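Local coordinates for protein acetylene hydratase (Pelobacter acetylenicus, PDB 2E7Z) that catalyses the hydration of acetylene to acetaldehyde, a non-redox reaction, using a tungsten-bis(molybdopterin guanine dinucleotide) cofactor and a [4Fe-4S] cluster, at residues A[4-8]-A[459-464]; A[30-36]-A[534-538]; A[58-62]-A[485-489]; A[115-119]-A[334-338]. All blocks are in the same frame, centred on the assembly; numbering follows the deposited sequence. Where two conformers were deposited one is given.

Contact 1: residues A[4-8]-A[459-464]; sequences VVCQS and WLERPV. With SF4 (iron/sulfur cluster), chain D; MGD (2-amino-5,6-dimercapto-7-methyl-3,7,8a,9-tetrahydro-8-oxa-1,3,9,10-tetraaza-anthracen-4-one guanosine dinucleotide), chain E.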
# COMPACT_ATOMS: atom_id res chain seq x y z
N VAL A 4 2.59 16.39 -15.97
CA VAL A 4 1.71 15.24 -15.71
C VAL A 4 2.22 14.54 -14.46
O VAL A 4 3.44 14.35 -14.32
CB VAL A 4 1.68 14.27 -16.93
CG1 VAL A 4 0.57 13.25 -16.78
CG2 VAL A 4 1.52 15.05 -18.24
N VAL A 5 1.30 14.17 -13.56
CA VAL A 5 1.69 13.30 -12.46
C VAL A 5 1.83 11.85 -12.99
O VAL A 5 0.85 11.26 -13.48
CB VAL A 5 0.66 13.37 -11.31
CG1 VAL A 5 1.00 12.32 -10.26
CG2 VAL A 5 0.62 14.79 -10.71
N CYS A 6 3.03 11.29 -12.94
CA CYS A 6 3.19 9.94 -13.41
C CYS A 6 2.49 9.01 -12.43
O CYS A 6 2.72 9.09 -11.22
CB CYS A 6 4.67 9.63 -13.48
SG CYS A 6 4.99 7.91 -13.94
N GLN A 7 1.62 8.14 -12.96
CA GLN A 7 0.93 7.15 -12.13
C GLN A 7 1.35 5.74 -12.54
O GLN A 7 0.60 4.78 -12.35
CB GLN A 7 -0.58 7.36 -12.20
CG GLN A 7 -0.98 8.72 -11.58
CD GLN A 7 -2.11 9.43 -12.30
OE1 GLN A 7 -3.27 8.96 -12.29
NE2 GLN A 7 -1.81 10.59 -12.88
N SER A 8 2.55 5.63 -13.09
CA SER A 8 3.10 4.31 -13.38
C SER A 8 3.60 3.63 -12.10
O SER A 8 3.78 2.41 -12.08
CB SER A 8 4.20 4.37 -14.44
OG SER A 8 3.64 4.45 -15.75
N TRP A 459 -3.08 7.13 -17.16
CA TRP A 459 -2.62 8.41 -16.60
C TRP A 459 -2.22 9.47 -17.63
O TRP A 459 -2.17 10.65 -17.29
CB TRP A 459 -1.53 8.19 -15.54
CG TRP A 459 -0.21 7.65 -15.99
CD1 TRP A 459 0.20 6.35 -15.93
CD2 TRP A 459 0.93 8.41 -16.43
NE1 TRP A 459 1.52 6.25 -16.37
CE2 TRP A 459 1.98 7.51 -16.66
CE3 TRP A 459 1.15 9.78 -16.64
CZ2 TRP A 459 3.24 7.93 -17.10
CZ3 TRP A 459 2.40 10.19 -17.05
CH2 TRP A 459 3.42 9.27 -17.29
N LEU A 460 -1.91 9.07 -18.86
CA LEU A 460 -1.59 10.04 -19.92
C LEU A 460 -2.88 10.55 -20.59
O LEU A 460 -2.82 11.32 -21.56
CB LEU A 460 -0.63 9.41 -20.97
CG LEU A 460 0.81 9.26 -20.47
CD1 LEU A 460 1.58 8.34 -21.45
CD2 LEU A 460 1.50 10.62 -20.35
N GLU A 461 -4.04 10.10 -20.09
CA GLU A 461 -5.32 10.40 -20.71
C GLU A 461 -6.29 11.11 -19.77
O GLU A 461 -7.51 11.16 -20.04
CB GLU A 461 -5.99 9.11 -21.19
CG GLU A 461 -5.14 8.27 -22.15
CD GLU A 461 -5.72 6.88 -22.41
OE1 GLU A 461 -6.53 6.38 -21.58
OE2 GLU A 461 -5.36 6.30 -23.45
N ARG A 462 -5.79 11.68 -18.68
CA ARG A 462 -6.70 12.24 -17.69
C ARG A 462 -6.10 13.39 -16.89
O ARG A 462 -4.92 13.37 -16.56
CB ARG A 462 -7.17 11.13 -16.73
CG ARG A 462 -6.04 10.50 -15.87
CD ARG A 462 -6.56 9.27 -15.17
NE ARG A 462 -5.53 8.59 -14.37
CZ ARG A 462 -5.40 7.26 -14.31
NH1 ARG A 462 -4.45 6.73 -13.55
NH2 ARG A 462 -6.23 6.47 -14.98
N PRO A 463 -6.95 14.36 -16.51
CA PRO A 463 -6.51 15.35 -15.54
C PRO A 463 -6.61 14.75 -14.13
O PRO A 463 -7.43 13.85 -13.92
CB PRO A 463 -7.55 16.45 -15.69
CG PRO A 463 -8.82 15.70 -16.01
CD PRO A 463 -8.37 14.53 -16.88
N VAL A 464 -5.82 15.26 -13.20
CA VAL A 464 -5.95 14.87 -11.79
C VAL A 464 -5.70 16.06 -10.89
O VAL A 464 -4.74 16.80 -11.09
CB VAL A 464 -4.91 13.75 -11.40
CG1 VAL A 464 -5.07 13.37 -9.92
CG2 VAL A 464 -5.08 12.52 -12.26
FE1 SF4 D . 9.04 6.13 -12.10
FE2 SF4 D . 6.64 7.29 -12.45
FE3 SF4 D . 8.33 8.23 -10.56
FE4 SF4 D . 7.10 5.87 -10.21
S1 SF4 D . 6.06 7.87 -10.31
S2 SF4 D . 9.34 6.33 -9.81
S3 SF4 D . 7.00 5.06 -12.38
S4 SF4 D . 8.71 8.24 -12.84
PB MGD E . -1.78 -4.84 -8.55
O1B MGD E . -2.24 -5.94 -7.63
O2B MGD E . -0.69 -5.10 -9.53
O3B MGD E . -1.31 -3.55 -7.73
O3A MGD E . -1.59 -3.19 -5.26
PA MGD E . -2.08 -2.61 -6.68
O1A MGD E . -1.55 -1.23 -6.93
O2A MGD E . -3.56 -2.86 -6.72
O5' MGD E . -3.10 -4.35 -9.34
C5' MGD E . -3.09 -3.08 -9.97
C4' MGD E . -3.99 -3.21 -11.18
O4' MGD E . -4.26 -1.88 -11.66
C3' MGD E . -3.33 -3.90 -12.37
O3' MGD E . -4.15 -5.01 -12.78
C2' MGD E . -3.21 -2.83 -13.49
O2' MGD E . -3.38 -3.30 -14.84
C1' MGD E . -4.33 -1.90 -13.10
N9 MGD E . -4.16 -0.49 -13.49
C8 MGD E . -3.03 0.25 -13.48
N7 MGD E . -3.28 1.53 -13.80
C5 MGD E . -4.62 1.63 -13.96
C6 MGD E . -5.57 2.68 -14.29
O6 MGD E . -5.19 3.85 -14.50
N1 MGD E . -6.86 2.32 -14.32
C2 MGD E . -7.32 1.08 -14.17
N2 MGD E . -8.67 0.86 -14.22
N3 MGD E . -6.51 0.07 -13.87
C4 MGD E . -5.19 0.31 -13.75
C10 MGD E . -0.36 -2.70 -4.73
C11 MGD E . -0.32 -3.11 -3.27
O11 MGD E . -0.21 -4.53 -3.28
C12 MGD E . 0.87 -2.48 -2.59
S12 MGD E . 1.05 -0.78 -2.70
C13 MGD E . 1.72 -3.21 -1.85
S13 MGD E . 3.13 -2.56 -1.17
C14 MGD E . 1.51 -4.67 -1.59
N15 MGD E . 2.48 -5.50 -2.30
C16 MGD E . 2.25 -6.84 -2.18
C17 MGD E . 3.31 -7.86 -2.16
O17 MGD E . 4.51 -7.53 -2.25
N18 MGD E . 2.94 -9.15 -2.04
C19 MGD E . 1.64 -9.54 -1.93
N19 MGD E . 1.33 -10.85 -1.82
N20 MGD E . 0.63 -8.66 -1.96
C21 MGD E . 0.88 -7.35 -2.06
N22 MGD E . -0.14 -6.49 -2.06
C23 MGD E . 0.07 -5.06 -1.98
O HOH W 1 -2.87 12.31 -15.11
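A buried contact joins the start of the iron-sulfur motif, where strand 2-5 runs into the first cluster cysteine, to the loop after strand 452-455 that reads a guanine of the W-bis-MGD cofactor. In this DMSO reductase family member the two segments bring a cluster ligand and a guanine-binding arginine together. The indole of W459 presents one face to C6: C6 CA sits 3.8 Å from the centroid of its six-membered ring, a CH-pi contact, and C6 SG, bound to SF4 FE2 at 2.3 Å, approaches the same ring obliquely. V4 CG1 packs at the indole edge, 3.5 Å from W459 CE3, while W459 NE1 donates to S8 OG (2.8 Å). Q7 makes most of the remaining polar links: its NE2 bonds to V5 O and to a water bridging W459 O and R462 O. Q7 OE1 accepts from R462 NE (3.1 Å) and R462 NH1 (2.8 Å), whose guanidinium also pairs with D457 and donates from NH1 (3.1 Å) and NH2 (2.9 Å) to MGD O6.

Contact 2: residues A[30-36]-A[534-538]; sequences ISEPHPT and QYTYM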
# COMPACT_ATOMS: atom_id res chain seq x y z
N ILE A 30 10.79 16.45 -15.66
CA ILE A 30 10.33 17.82 -15.79
C ILE A 30 11.53 18.76 -15.94
O ILE A 30 12.48 18.72 -15.15
CB ILE A 30 9.38 18.19 -14.64
CG1 ILE A 30 8.69 19.53 -14.93
CG2 ILE A 30 10.10 18.18 -13.29
CD1 ILE A 30 7.35 19.66 -14.26
N SER A 31 11.48 19.60 -16.97
CA SER A 31 12.60 20.49 -17.31
C SER A 31 12.59 21.80 -16.50
O SER A 31 13.58 22.54 -16.51
CB SER A 31 12.61 20.80 -18.81
OG SER A 31 11.40 21.43 -19.20
N GLU A 32 11.48 22.08 -15.84
CA GLU A 32 11.34 23.25 -14.99
C GLU A 32 11.56 22.88 -13.53
O GLU A 32 11.36 21.72 -13.16
CB GLU A 32 9.94 23.86 -15.14
CG GLU A 32 9.63 24.33 -16.54
CD GLU A 32 10.37 25.60 -16.90
OE1 GLU A 32 10.80 26.34 -15.98
OE2 GLU A 32 10.53 25.86 -18.11
N PRO A 33 11.96 23.85 -12.69
CA PRO A 33 12.12 23.58 -11.26
C PRO A 33 10.76 23.32 -10.59
O PRO A 33 9.97 24.24 -10.38
CB PRO A 33 12.78 24.85 -10.73
CG PRO A 33 12.41 25.92 -11.75
CD PRO A 33 12.33 25.24 -13.06
N HIS A 34 10.50 22.05 -10.28
CA HIS A 34 9.21 21.67 -9.70
C HIS A 34 9.25 21.78 -8.17
O HIS A 34 10.29 21.47 -7.55
CB HIS A 34 8.83 20.25 -10.13
CG HIS A 34 7.41 19.89 -9.80
ND1 HIS A 34 7.06 19.32 -8.60
CD2 HIS A 34 6.26 20.04 -10.50
CE1 HIS A 34 5.75 19.13 -8.57
NE2 HIS A 34 5.24 19.56 -9.71
N PRO A 35 8.15 22.23 -7.55
CA PRO A 35 8.13 22.42 -6.08
C PRO A 35 8.38 21.16 -5.26
O PRO A 35 8.85 21.27 -4.12
CB PRO A 35 6.73 22.97 -5.81
CG PRO A 35 6.32 23.60 -7.09
CD PRO A 35 6.89 22.71 -8.16
N THR A 36 8.04 19.99 -5.80
CA THR A 36 8.16 18.74 -5.02
C THR A 36 9.02 17.68 -5.67
O THR A 36 9.70 16.94 -4.97
CB THR A 36 6.79 18.10 -4.66
OG1 THR A 36 6.25 17.46 -5.83
CG2 THR A 36 5.79 19.13 -4.08
N GLN A 534 -0.91 25.97 -12.06
CA GLN A 534 0.09 25.96 -11.02
C GLN A 534 0.43 24.52 -10.68
O GLN A 534 -0.46 23.67 -10.61
CB GLN A 534 -0.47 26.66 -9.80
CG GLN A 534 0.50 26.71 -8.63
CD GLN A 534 0.05 27.64 -7.51
OE1 GLN A 534 -0.34 28.78 -7.75
NE2 GLN A 534 0.14 27.17 -6.27
N TYR A 535 1.72 24.24 -10.49
CA TYR A 535 2.17 22.87 -10.24
C TYR A 535 1.64 22.26 -8.96
O TYR A 535 1.22 21.10 -8.95
CB TYR A 535 3.69 22.80 -10.14
CG TYR A 535 4.44 22.96 -11.42
CD1 TYR A 535 4.02 22.34 -12.59
CD2 TYR A 535 5.64 23.66 -11.43
CE1 TYR A 535 4.76 22.47 -13.78
CE2 TYR A 535 6.38 23.79 -12.58
CZ TYR A 535 5.95 23.20 -13.76
OH TYR A 535 6.67 23.33 -14.94
N THR A 536 1.72 23.02 -7.86
CA THR A 536 1.55 22.44 -6.53
C THR A 536 0.79 23.39 -5.62
O THR A 536 1.07 24.58 -5.61
CB THR A 536 2.94 22.24 -5.89
OG1 THR A 536 3.77 21.48 -6.79
CG2 THR A 536 2.84 21.54 -4.51
N TYR A 537 -0.14 22.83 -4.84
CA TYR A 537 -0.86 23.59 -3.84
C TYR A 537 -0.61 23.00 -2.47
O TYR A 537 -0.98 21.86 -2.20
CB TYR A 537 -2.36 23.55 -4.15
CG TYR A 537 -2.71 24.26 -5.43
CD1 TYR A 537 -2.70 23.59 -6.65
CD2 TYR A 537 -3.07 25.60 -5.43
CE1 TYR A 537 -3.04 24.25 -7.84
CE2 TYR A 537 -3.42 26.26 -6.59
CZ TYR A 537 -3.41 25.59 -7.78
OH TYR A 537 -3.76 26.27 -8.93
N MET A 538 0.04 23.79 -1.60
CA MET A 538 0.32 23.34 -0.25
C MET A 538 -0.90 23.51 0.64
O MET A 538 -1.63 24.49 0.51
CB MET A 538 1.50 24.13 0.35
CG MET A 538 2.79 24.05 -0.47
SD MET A 538 3.42 22.38 -0.78
CE MET A 538 3.43 21.71 0.88
O HOH W 2 2.48 19.36 -10.64
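Y535 lays its ring over the loop 30-36, with H34 CD2 above one face, 3.6 Å from Y535 CG. The two rings meet obliquely, their planes at 44° and their centroids 4.8 Å apart. Around the tyrosine, P35 CD comes within 3.6 Å of Y535 CD2, E32 CB lies near the ring plane 3.3 Å from Y535 OH, and I30 CD1 is 3.8 Å from Y535 CZ. Next along, T536 OG1 lies 3.3 Å from P35 CG, and T536 CG2 meets T36 CG2 at 3.8 Å. With no direct hydrogen bond between the segments, van der Waals contacts do most of the joining; one water, 2.9 Å from H34 NE2, donates to Y535 O (2.7 Å). T36 N donates to H34 ND1 (3.0 Å), while T36 OG1 bonds to N476. The contact thus seats the loop leaving the three-stranded iron-sulfur sheet against the antiparallel pair 474-476 and 536-538, with I30 and H34 also resting on V14 of strand 14-19.

Contact 3: residues A[58-62]-A[485-489]; sequences RVLYP and AGEAK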
# COMPACT_ATOMS: atom_id res chain seq x y z
N ARG A 58 -4.16 -3.94 -24.75
CA ARG A 58 -4.94 -3.12 -23.83
C ARG A 58 -6.43 -3.33 -24.10
O ARG A 58 -6.89 -3.40 -25.25
CB ARG A 58 -4.56 -1.65 -23.99
CG ARG A 58 -5.29 -0.74 -23.01
CD ARG A 58 -4.80 0.68 -23.11
NE ARG A 58 -5.69 1.51 -22.24
CZ ARG A 58 -5.82 2.84 -22.32
NH1 ARG A 58 -5.09 3.55 -23.18
NH2 ARG A 58 -6.68 3.50 -21.54
N VAL A 59 -7.20 -3.48 -23.03
CA VAL A 59 -8.65 -3.58 -23.14
C VAL A 59 -9.23 -2.19 -23.31
O VAL A 59 -9.14 -1.35 -22.40
CB VAL A 59 -9.25 -4.28 -21.88
CG1 VAL A 59 -10.78 -4.31 -21.93
CG2 VAL A 59 -8.69 -5.71 -21.76
N LEU A 60 -9.83 -1.92 -24.47
CA LEU A 60 -10.36 -0.60 -24.78
C LEU A 60 -11.88 -0.55 -24.87
O LEU A 60 -12.47 0.53 -25.04
CB LEU A 60 -9.72 -0.04 -26.07
CG LEU A 60 -8.25 0.32 -25.97
CD1 LEU A 60 -7.80 0.82 -27.38
CD2 LEU A 60 -7.94 1.35 -24.91
N TYR A 61 -12.53 -1.70 -24.75
CA TYR A 61 -13.98 -1.81 -24.87
C TYR A 61 -14.51 -2.76 -23.81
O TYR A 61 -13.82 -3.73 -23.46
CB TYR A 61 -14.41 -2.31 -26.27
CG TYR A 61 -13.95 -1.39 -27.38
CD1 TYR A 61 -12.69 -1.53 -27.93
CD2 TYR A 61 -14.77 -0.36 -27.85
CE1 TYR A 61 -12.23 -0.67 -28.92
CE2 TYR A 61 -14.33 0.50 -28.86
CZ TYR A 61 -13.07 0.34 -29.37
OH TYR A 61 -12.63 1.18 -30.37
N PRO A 62 -15.72 -2.50 -23.32
CA PRO A 62 -16.30 -3.45 -22.37
C PRO A 62 -16.41 -4.86 -22.96
O PRO A 62 -16.79 -5.03 -24.13
CB PRO A 62 -17.69 -2.88 -22.12
CG PRO A 62 -17.54 -1.40 -22.33
CD PRO A 62 -16.59 -1.32 -23.51
N ALA A 485 -8.00 6.38 -25.27
CA ALA A 485 -8.11 5.52 -26.46
C ALA A 485 -9.39 4.69 -26.43
O ALA A 485 -9.93 4.36 -25.37
CB ALA A 485 -6.90 4.63 -26.59
N GLY A 486 -9.90 4.36 -27.62
CA GLY A 486 -11.03 3.46 -27.76
C GLY A 486 -12.21 3.94 -26.94
O GLY A 486 -12.54 5.14 -26.95
N GLU A 487 -12.81 3.02 -26.17
CA GLU A 487 -13.92 3.35 -25.30
C GLU A 487 -13.49 3.31 -23.83
O GLU A 487 -14.31 3.06 -22.95
CB GLU A 487 -15.10 2.39 -25.54
CG GLU A 487 -15.98 2.81 -26.71
CD GLU A 487 -16.96 3.88 -26.29
OE1 GLU A 487 -17.93 3.56 -25.56
OE2 GLU A 487 -16.74 5.05 -26.69
N ALA A 488 -12.21 3.58 -23.57
CA ALA A 488 -11.77 3.65 -22.15
C ALA A 488 -12.44 4.82 -21.46
O ALA A 488 -12.60 5.90 -22.03
CB ALA A 488 -10.27 3.77 -22.11
N LYS A 489 -12.86 4.61 -20.22
CA LYS A 489 -13.58 5.64 -19.51
C LYS A 489 -12.97 5.80 -18.14
O LYS A 489 -12.26 4.94 -17.65
CB LYS A 489 -15.07 5.28 -19.34
CG LYS A 489 -15.87 5.02 -20.60
CD LYS A 489 -16.16 6.25 -21.38
CE LYS A 489 -16.97 5.91 -22.65
NZ LYS A 489 -16.95 7.04 -23.60
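One backbone hydrogen bond joins these two loops: E487 N donates to L60 O (2.8 Å), and the CA atoms of L60 and G486 come within 5.1 Å. The donor sits inside a type II' turn from A485 to A488, closed by A488 N to A485 O (3.0 Å). G486, with phi/psi of 55/-132°, takes the turn's second position; besides the positive phi, a CB here would clash with L60 CB. In the packing, L60 CD2 touches A485 CB (3.8 Å) and, more loosely, A488 CB (4.4 Å), and R58 NH2 lies 3.6 Å from A488 CB. The ring of Y61 has E487 N over one face, and Y61 CE2 is 3.6 Å from E487 CG. Charged partners lie outside: R58 makes a salt bridge to E461, and Y61 a cation-pi pair with R77. A glycine-bearing II' turn is a classic tight chain reversal, and here it docks the approach to helix 491-501 onto the lead-in to strand 63-65, beside the MGD-binding residues Q441 and D457.

Contact 4: residues A[115-119]-A[334-338]; sequences EYGTL and ISKIQ
Residues 115-119 make a type I' turn from E115 to T118, with Y116 at phi/psi 61/27° and G117 at 103/-9°; T118 N closes it onto E115 O (2.9 Å), and T118 OG1 (chi1 p) donates to E115 O at 2.8 Å. E115, with chi1 and chi2 both p, folds its carboxylate over the helix start, so that E115 OE1 accepts from L119 N (2.9 Å) and weakly from G117 N (2.8 Å). The Y116 side chain (chi1 m) leads away, its OH bonded to V465 N, while Y116 O is buried without a polar partner. Against this turn lies helix 334-337. I334 (chi1 m, chi2 t) comes first: I334 CG2 is 3.8 Å from G117 CA, I334 CG1 4.0 Å from Y116 O, and I334 O accepts from Q338 N (2.9 Å). The motif is a type I' turn leading into the N-cap, G117, of helix 118-126; a CB on G117 would clash with I334 O and I337 CB, and its backbone angles by themselves call for glycine. I337 (m, t) points toward the turn, I337 CG2 being 3.3 Å from Y116 O, 3.7 Å from G117 C and 4.0 Å from T118 CG2. Q338 (m, t) follows, with Q338 CA 4.6 Å from G117 CA and in a CA-H...O contact of 3.3 Å to G117 O. Q338 OE1 bonds to H340, and a water accepts from Q338 NE2 (3.0 Å) and donates to E115 OE1 (2.8 Å).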
# COMPACT_ATOMS: atom_id res chain seq x y z
N GLU A 115 -11.92 9.30 -8.56
CA GLU A 115 -13.28 9.24 -8.00
C GLU A 115 -13.54 10.21 -6.85
O GLU A 115 -14.70 10.50 -6.58
CB GLU A 115 -13.72 7.81 -7.68
CG GLU A 115 -12.80 6.94 -6.81
CD GLU A 115 -12.89 7.17 -5.31
OE1 GLU A 115 -13.88 7.75 -4.77
OE2 GLU A 115 -11.96 6.70 -4.60
N TYR A 116 -12.50 10.71 -6.17
CA TYR A 116 -12.63 11.86 -5.27
C TYR A 116 -13.61 11.61 -4.12
O TYR A 116 -14.16 12.55 -3.56
CB TYR A 116 -13.01 13.13 -6.04
CG TYR A 116 -11.98 13.50 -7.08
CD1 TYR A 116 -10.84 14.20 -6.72
CD2 TYR A 116 -12.13 13.09 -8.41
CE1 TYR A 116 -9.87 14.53 -7.66
CE2 TYR A 116 -11.15 13.39 -9.37
CZ TYR A 116 -10.01 14.11 -8.97
OH TYR A 116 -9.02 14.43 -9.87
N GLY A 117 -13.77 10.35 -3.72
CA GLY A 117 -14.68 9.98 -2.62
C GLY A 117 -15.99 9.37 -3.08
O GLY A 117 -16.77 8.86 -2.23
N THR A 118 -16.26 9.41 -4.39
CA THR A 118 -17.55 8.93 -4.85
C THR A 118 -17.69 7.40 -4.82
O THR A 118 -18.81 6.91 -4.84
CB THR A 118 -17.90 9.46 -6.26
OG1 THR A 118 -16.94 9.03 -7.22
CG2 THR A 118 -17.98 10.99 -6.25
N LEU A 119 -16.57 6.67 -4.74
CA LEU A 119 -16.68 5.23 -4.63
C LEU A 119 -17.26 4.82 -3.29
O LEU A 119 -18.22 4.08 -3.24
CB LEU A 119 -15.32 4.57 -4.94
CG LEU A 119 -15.28 3.04 -4.94
CD1 LEU A 119 -15.17 2.37 -3.54
CD2 LEU A 119 -16.40 2.39 -5.78
N ILE A 334 -12.19 14.60 0.68
CA ILE A 334 -12.65 13.32 0.13
C ILE A 334 -13.51 12.61 1.19
O ILE A 334 -14.53 11.99 0.87
CB ILE A 334 -11.44 12.48 -0.24
CG1 ILE A 334 -10.78 13.05 -1.52
CG2 ILE A 334 -11.80 11.00 -0.42
CD1 ILE A 334 -9.43 12.42 -1.89
N SER A 335 -13.11 12.72 2.47
CA SER A 335 -13.84 12.07 3.53
C SER A 335 -15.29 12.51 3.57
O SER A 335 -16.15 11.70 3.88
CB SER A 335 -13.23 12.41 4.90
OG SER A 335 -11.88 11.95 4.97
N LYS A 336 -15.54 13.79 3.29
CA LYS A 336 -16.91 14.32 3.34
C LYS A 336 -17.71 13.83 2.13
O LYS A 336 -18.88 13.47 2.25
CB LYS A 336 -16.86 15.83 3.40
CG LYS A 336 -16.11 16.35 4.63
CD LYS A 336 -16.48 17.79 4.93
CE LYS A 336 -16.42 18.05 6.43
NZ LYS A 336 -17.30 17.12 7.18
N ILE A 337 -17.06 13.78 0.96
CA ILE A 337 -17.70 13.27 -0.27
C ILE A 337 -18.09 11.80 -0.07
O ILE A 337 -19.13 11.36 -0.55
CB ILE A 337 -16.79 13.50 -1.52
CG1 ILE A 337 -16.68 15.01 -1.74
CG2 ILE A 337 -17.37 12.81 -2.76
CD1 ILE A 337 -15.61 15.44 -2.74
N GLN A 338 -17.28 11.06 0.68
CA GLN A 338 -17.54 9.63 0.91
C GLN A 338 -18.81 9.33 1.73
O GLN A 338 -19.31 8.22 1.68
CB GLN A 338 -16.34 8.96 1.56
CG GLN A 338 -15.14 8.91 0.65
CD GLN A 338 -13.91 8.29 1.28
OE1 GLN A 338 -13.69 8.48 2.50
NE2 GLN A 338 -13.07 7.58 0.49
O HOH W 3 -14.00 6.66 -2.23

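In the fold
From the N terminus, residues 4-8 open the first loop, which contact 1 closes 451 residues later at 459-464. Before that closure, 30-36 and 58-62 set out toward 534-538 and 485-489, so contacts 2 and 3 both cross contact 1, while contact 3 nests inside contact 2. Contact 4, from 115-119 to 334-338, is the innermost loop, nested in all three others. Contact 1 is the hub: E461 OE2 bridges to R58 NH1 of contact 3 at 2.8 Å, and V464 CA packs 3.7 Å from Y116 OH of contact 4. Contacts 1 to 3 tie the N-terminal region to 459-538; contact 4 separately joins the start of helix 118-126 to helix 334-337.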